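Local structure of Exo-1,3/1,4-beta-glucanase (Pseudoalteromonas sp., 3RRX) at residues S257-F262 with F290-W295; L398-N403 with F574-K579. The protein hydrolyses 1,3- and 1,4-linked beta-glucans in an exo fashion, probably with beta-glucosidase activity. The protein carries 1 engineered substitution. All coordinates share one frame; numbering follows the deposited sequence.

How the interactions relate
Interaction 1 lies in the N-terminal, TIM-barrel-type domain of this family 3 glycoside hydrolase. Interaction 2 lies in the C-terminal alpha/beta domain. The two centres are 36 Å apart, and the nearest atoms about 25 Å, so the contacts do not touch. They sit on opposite sides of the chain's centre and follow one another along the chain. The side chain of Trp-295 in interaction 1 is about 4 Å from a bound 1,2-ethanediol, probably a crystallisation additive. In interaction 2, the side chain of Val-399 is about 14 Å from the bound calcium ion. That of Lys-579 is about 11 Å from the side chain of the calcium ligand Glu-180.

Interaction 1 of 2, residues S257-F262 with F290-W295; sequences SVMASF and FVVSDW
Two parallel strands of the barrel meet here, Ser-257 to Ala-260 beside Phe-290 to Val-292. They form a beta-alpha-beta crossover through helix 274-284, whose Leu-281 packs on Val-258 and Val-291. The ladder has three backbone bonds: Val-258 N to Phe-290 O (3.1 Å), Val-292 N to Val-258 O (2.9 Å) and Ala-260 N to Val-292 O (3.0 Å).

On the sheet face of Ser-257 and Met-259, Ser-257 CB lies over the Phe-290 ring, 3.8 Å from its centroid. Phe-290 CG sits between its own backbone N and carbonyl carbon (chi1 71°), which turns the ring toward the serine. Met-259 CB packs on Val-292 CG1 at 3.9 Å.

Past the strand ends, Asp-294 enters between Met-259 and Phe-262. Its carboxylate stacks against the Phe-262 ring, with the planes 22° apart. Asp-294 CB lies over the same ring, and Met-259 SD is 3.5 Å from Asp-294 CG. Asp-294 OD1 accepts a bond from Trp-295 N (2.7 Å), on its anti side. Asp-294 N is hydrogen-bonded to His-271 NE2.

Asp-294 stands at the C-terminal ends of the strands, where TIM-barrel enzymes place their active sites. Met-259 and Phe-262 flank its buried carboxylate without bonding it. The bond from Trp-295 N to OD1, together with this packing, probably limits the rotation of the group.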
loop_
_atom_site.group_PDB
_atom_site.type_symbol
_atom_site.label_atom_id
_atom_site.label_comp_id
_atom_site.label_asym_id
_atom_site.label_seq_id
_atom_site.Cartn_x
_atom_site.Cartn_y
_atom_site.Cartn_z
ATOM N N SER A 257 -0.593 -1.637 -15.774
ATOM C CA SER A 257 0.087 -2.851 -15.343
ATOM C C SER A 257 -0.712 -3.563 -14.247
ATOM O O SER A 257 -1.387 -2.918 -13.450
ATOM C CB SER A 257 1.484 -2.505 -14.821
ATOM O OG SER A 257 2.168 -3.675 -14.398
ATOM N N VAL A 258 -0.641 -4.893 -14.234
ATOM C CA VAL A 258 -1.210 -5.708 -13.165
ATOM C C VAL A 258 -0.094 -6.586 -12.600
ATOM O O VAL A 258 0.642 -7.206 -13.357
ATOM C CB VAL A 258 -2.356 -6.592 -13.723
ATOM C CG1 VAL A 258 -2.756 -7.704 -12.740
ATOM C CG2 VAL A 258 -3.553 -5.723 -14.080
ATOM N N MET A 259 0.048 -6.635 -11.279
ATOM C CA MET A 259 1.039 -7.533 -10.678
ATOM C C MET A 259 0.411 -8.863 -10.244
ATOM O O MET A 259 -0.604 -8.880 -9.538
ATOM C CB MET A 259 1.761 -6.854 -9.496
ATOM C CG MET A 259 2.904 -7.692 -8.900
ATOM S SD MET A 259 3.783 -6.924 -7.501
ATOM C CE MET A 259 4.670 -5.589 -8.322
ATOM N N ALA A 260 1.016 -9.977 -10.657
ATOM C CA ALA A 260 0.519 -11.294 -10.242
ATOM C C ALA A 260 0.825 -11.546 -8.766
ATOM O O ALA A 260 1.734 -10.936 -8.198
ATOM C CB ALA A 260 1.115 -12.397 -11.107
ATOM N N SER A 261 0.085 -12.467 -8.155
ATOM C CA SER A 261 0.144 -12.663 -6.702
ATOM C C SER A 261 0.975 -13.881 -6.274
ATOM O O SER A 261 1.088 -14.866 -7.011
ATOM C CB SER A 261 -1.275 -12.797 -6.139
ATOM O OG SER A 261 -1.955 -13.903 -6.744
ATOM N N PHE A 262 1.535 -13.809 -5.066
ATOM C CA PHE A 262 2.339 -14.891 -4.494
ATOM C C PHE A 262 1.524 -16.133 -4.119
ATOM O O PHE A 262 2.067 -17.241 -4.084
ATOM C CB PHE A 262 3.019 -14.426 -3.197
ATOM C CG PHE A 262 4.251 -13.580 -3.391
ATOM C CD1 PHE A 262 5.368 -14.084 -4.044
ATOM C CD2 PHE A 262 4.315 -12.305 -2.846
ATOM C CE1 PHE A 262 6.516 -13.309 -4.187
ATOM C CE2 PHE A 262 5.459 -11.522 -2.982
ATOM C CZ PHE A 262 6.559 -12.026 -3.655
ATOM N N PHE A 290 0.229 -4.663 -19.359
ATOM C CA PHE A 290 1.236 -5.707 -19.146
ATOM C C PHE A 290 1.207 -6.264 -17.733
ATOM O O PHE A 290 0.945 -5.539 -16.771
ATOM C CB PHE A 290 2.653 -5.227 -19.526
ATOM C CG PHE A 290 3.252 -4.196 -18.580
ATOM C CD1 PHE A 290 4.119 -4.581 -17.566
ATOM C CD2 PHE A 290 2.990 -2.844 -18.744
ATOM C CE1 PHE A 290 4.698 -3.634 -16.711
ATOM C CE2 PHE A 290 3.558 -1.893 -17.895
ATOM C CZ PHE A 290 4.417 -2.290 -16.879
ATOM N N VAL A 291 1.471 -7.564 -17.621
ATOM C CA VAL A 291 1.554 -8.222 -16.324
ATOM C C VAL A 291 3.011 -8.240 -15.841
ATOM O O VAL A 291 3.901 -8.643 -16.586
ATOM C CB VAL A 291 1.020 -9.677 -16.405
ATOM C CG1 VAL A 291 1.219 -10.394 -15.067
ATOM C CG2 VAL A 291 -0.449 -9.680 -16.802
ATOM N N VAL A 292 3.247 -7.791 -14.609
ATOM C CA VAL A 292 4.570 -7.892 -13.993
ATOM C C VAL A 292 4.495 -8.917 -12.859
ATOM O O VAL A 292 3.480 -9.004 -12.164
ATOM C CB VAL A 292 5.074 -6.512 -13.466
ATOM C CG1 VAL A 292 4.095 -5.929 -12.434
ATOM C CG2 VAL A 292 6.490 -6.629 -12.880
ATOM N N SER A 293 5.541 -9.721 -12.680
ATOM C CA SER A 293 5.546 -10.660 -11.560
ATOM C C SER A 293 5.979 -9.956 -10.279
ATOM O O SER A 293 6.481 -8.835 -10.325
ATOM C CB SER A 293 6.461 -11.856 -11.842
ATOM O OG SER A 293 7.801 -11.442 -12.045
ATOM N N ASP A 294 5.769 -10.613 -9.137
ATOM C CA ASP A 294 6.244 -10.086 -7.857
ATOM C C ASP A 294 7.674 -10.586 -7.588
ATOM O O ASP A 294 8.215 -11.399 -8.344
ATOM C CB ASP A 294 5.271 -10.475 -6.720
ATOM C CG ASP A 294 5.239 -9.440 -5.577
ATOM O OD1 ASP A 294 6.235 -8.721 -5.377
ATOM O OD2 ASP A 294 4.210 -9.350 -4.870
ATOM N N TRP A 295 8.270 -10.096 -6.507
ATOM C CA TRP A 295 9.705 -10.255 -6.212
ATOM C C TRP A 295 10.177 -11.720 -6.185
ATOM O O TRP A 295 9.917 -12.434 -5.221
ATOM C CB TRP A 295 9.987 -9.583 -4.861
ATOM C CG TRP A 295 11.425 -9.525 -4.421
ATOM C CD1 TRP A 295 12.178 -10.556 -3.938
ATOM C CD2 TRP A 295 12.253 -8.363 -4.361
ATOM N NE1 TRP A 295 13.433 -10.111 -3.610
ATOM C CE2 TRP A 295 13.504 -8.766 -3.849
ATOM C CE3 TRP A 295 12.059 -7.016 -4.688
ATOM C CZ2 TRP A 295 14.562 -7.874 -3.660
ATOM C CZ3 TRP A 295 13.116 -6.127 -4.504
ATOM C CH2 TRP A 295 14.351 -6.563 -3.996
#

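Interaction 2 of 2, residues L398-N403 with F574-K579; sequences LVLLKN and FDFTGK
The Phe-576 ring carries this contact, with Leu-400 over one face and Leu-398 O in plane at its edge. Leu-400 CB stands above the middle of the ring, 3.6 Å from the centroid and only 7° off the normal, a CH-pi contact over the face. With Leu-400 CG anti to the backbone N, chi1 -179° carries the branch across the ring, and CD2 comes down within 3.7 Å of Phe-576 CD2. At the edge, Leu-398 O is 3.8 Å from Phe-576 CD1. Leu-398 CB is 3.8 Å from Phe-576 CE1. The ring of Tyr-612 also meets Phe-576, with planes at about 85°, and Val-548, Val-563 and Leu-564 touch it too.

Farther along, Gly-578 passes close to the strand start. Its CA makes a CA-H...O contact with Leu-398 O. Val-399 CG2 packs on the backbone of Gly-578 and Lys-579.

Two waters link the backbones. Water 1 lies 2.7 Å from Leu-398 O and accepts from Thr-577 N at 2.8 Å. Water 2 accepts from Leu-400 N at 2.9 Å and donates to Gly-578 O at 2.9 Å.

Strand 399-403 is an outermost strand of the mixed sheet and runs antiparallel to strand 546-551. The loop 574-579 thus lies against the sheet's margin, just after helix 384-397, where the strand begins.

Apolar contacts pack the ring and probably limit its motion. The two backbones are bridged by water 1 and water 2, and the sheet's hydrogen-bonding pattern is not continued into 574-579. The loop therefore lies beside the strand through side chains, close backbone packing at Gly-578 and two waters, without extending the sheet.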
loop_
_atom_site.group_PDB
_atom_site.type_symbol
_atom_site.label_atom_id
_atom_site.label_comp_id
_atom_site.label_asym_id
_atom_site.label_seq_id
_atom_site.Cartn_x
_atom_site.Cartn_y
_atom_site.Cartn_z
ATOM N N LEU A 398 -10.196 7.771 11.374
ATOM C CA LEU A 398 -10.360 7.345 12.766
ATOM C C LEU A 398 -11.771 6.813 12.996
ATOM O O LEU A 398 -12.741 7.406 12.531
ATOM C CB LEU A 398 -10.097 8.499 13.748
ATOM C CG LEU A 398 -8.849 9.385 13.565
ATOM C CD1 LEU A 398 -8.783 10.448 14.679
ATOM C CD2 LEU A 398 -7.587 8.546 13.576
ATOM N N VAL A 399 -11.882 5.702 13.720
ATOM C CA VAL A 399 -13.188 5.165 14.063
ATOM C C VAL A 399 -13.357 5.155 15.582
ATOM O O VAL A 399 -12.567 4.543 16.312
ATOM C CB VAL A 399 -13.419 3.753 13.478
ATOM C CG1 VAL A 399 -14.778 3.214 13.911
ATOM C CG2 VAL A 399 -13.331 3.779 11.943
ATOM N N LEU A 400 -14.384 5.856 16.053
ATOM C CA LEU A 400 -14.689 5.902 17.481
ATOM C C LEU A 400 -15.530 4.677 17.868
ATOM O O LEU A 400 -16.694 4.575 17.488
ATOM C CB LEU A 400 -15.426 7.212 17.808
ATOM C CG LEU A 400 -15.826 7.493 19.262
ATOM C CD1 LEU A 400 -14.585 7.581 20.143
ATOM C CD2 LEU A 400 -16.621 8.790 19.343
ATOM N N LEU A 401 -14.932 3.745 18.608
ATOM C CA LEU A 401 -15.617 2.514 19.003
ATOM C C LEU A 401 -16.399 2.695 20.305
ATOM O O LEU A 401 -17.463 2.103 20.484
ATOM C CB LEU A 401 -14.620 1.357 19.164
ATOM C CG LEU A 401 -13.820 0.950 17.913
ATOM C CD1 LEU A 401 -12.900 -0.223 18.236
ATOM C CD2 LEU A 401 -14.727 0.596 16.733
ATOM N N LYS A 402 -15.860 3.515 21.200
ATOM C CA LYS A 402 -16.436 3.717 22.532
ATOM C C LYS A 402 -16.147 5.146 22.976
ATOM O O LYS A 402 -15.035 5.649 22.790
ATOM C CB LYS A 402 -15.829 2.716 23.527
ATOM C CG LYS A 402 -16.269 2.897 24.979
ATOM C CD LYS A 402 -15.701 1.794 25.872
ATOM C CE LYS A 402 -16.142 1.974 27.337
ATOM N NZ LYS A 402 -15.606 0.862 28.178
ATOM N N ASN A 403 -17.162 5.801 23.536
ATOM C CA ASN A 403 -17.024 7.154 24.075
ATOM C C ASN A 403 -17.986 7.328 25.251
ATOM O O ASN A 403 -18.936 8.104 25.176
ATOM C CB ASN A 403 -17.322 8.198 22.999
ATOM C CG ASN A 403 -16.958 9.612 23.433
ATOM O OD1 ASN A 403 -16.154 9.806 24.344
ATOM N ND2 ASN A 403 -17.540 10.604 22.769
ATOM N N PHE A 574 -13.342 19.099 14.881
ATOM C CA PHE A 574 -13.703 18.080 13.894
ATOM C C PHE A 574 -14.410 16.934 14.608
ATOM O O PHE A 574 -13.980 16.512 15.677
ATOM C CB PHE A 574 -12.457 17.535 13.198
ATOM C CG PHE A 574 -11.771 18.525 12.301
ATOM C CD1 PHE A 574 -12.122 18.622 10.962
ATOM C CD2 PHE A 574 -10.764 19.343 12.789
ATOM C CE1 PHE A 574 -11.488 19.528 10.126
ATOM C CE2 PHE A 574 -10.119 20.247 11.956
ATOM C CZ PHE A 574 -10.487 20.340 10.625
ATOM N N ASP A 575 -15.490 16.423 14.027
ATOM C CA ASP A 575 -16.170 15.265 14.599
ATOM C C ASP A 575 -15.591 14.026 13.913
ATOM O O ASP A 575 -14.930 14.144 12.887
ATOM C CB ASP A 575 -17.682 15.376 14.346
ATOM C CG ASP A 575 -18.524 14.486 15.278
ATOM O OD1 ASP A 575 -17.983 13.564 15.925
ATOM O OD2 ASP A 575 -19.754 14.707 15.345
ATOM N N PHE A 576 -15.817 12.846 14.485
ATOM C CA PHE A 576 -15.491 11.594 13.806
ATOM C C PHE A 576 -16.393 11.412 12.595
ATOM O O PHE A 576 -17.572 11.766 12.639
ATOM C CB PHE A 576 -15.675 10.408 14.753
ATOM C CG PHE A 576 -14.601 10.295 15.795
ATOM C CD1 PHE A 576 -13.471 9.516 15.565
ATOM C CD2 PHE A 576 -14.708 10.979 17.001
ATOM C CE1 PHE A 576 -12.472 9.419 16.534
ATOM C CE2 PHE A 576 -13.729 10.878 17.965
ATOM C CZ PHE A 576 -12.607 10.099 17.732
ATOM N N THR A 577 -15.839 10.855 11.520
ATOM C CA THR A 577 -16.618 10.545 10.326
ATOM C C THR A 577 -16.381 9.114 9.845
ATOM O O THR A 577 -17.194 8.565 9.110
ATOM C CB THR A 577 -16.308 11.530 9.168
ATOM O OG1 THR A 577 -14.894 11.595 8.960
ATOM C CG2 THR A 577 -16.822 12.932 9.493
ATOM N N GLY A 578 -15.270 8.510 10.263
ATOM C CA GLY A 578 -14.910 7.179 9.806
ATOM C C GLY A 578 -15.874 6.098 10.280
ATOM O O GLY A 578 -16.511 6.239 11.328
ATOM N N LYS A 579 -15.973 5.022 9.500
ATOM C CA LYS A 579 -16.831 3.879 9.807
ATOM C C LYS A 579 -16.050 2.607 9.490
ATOM O O LYS A 579 -15.324 2.562 8.495
ATOM C CB LYS A 579 -18.090 3.907 8.930
ATOM C CG LYS A 579 -18.901 5.193 9.007
ATOM C CD LYS A 579 -19.555 5.349 10.375
ATOM C CE LYS A 579 -20.438 6.593 10.435
ATOM N NZ LYS A 579 -21.275 6.628 11.667
HETATM O O HOH W 1 -13.151 9.949 11.757
HETATM O O HOH W 2 -16.377 6.784 14.201
#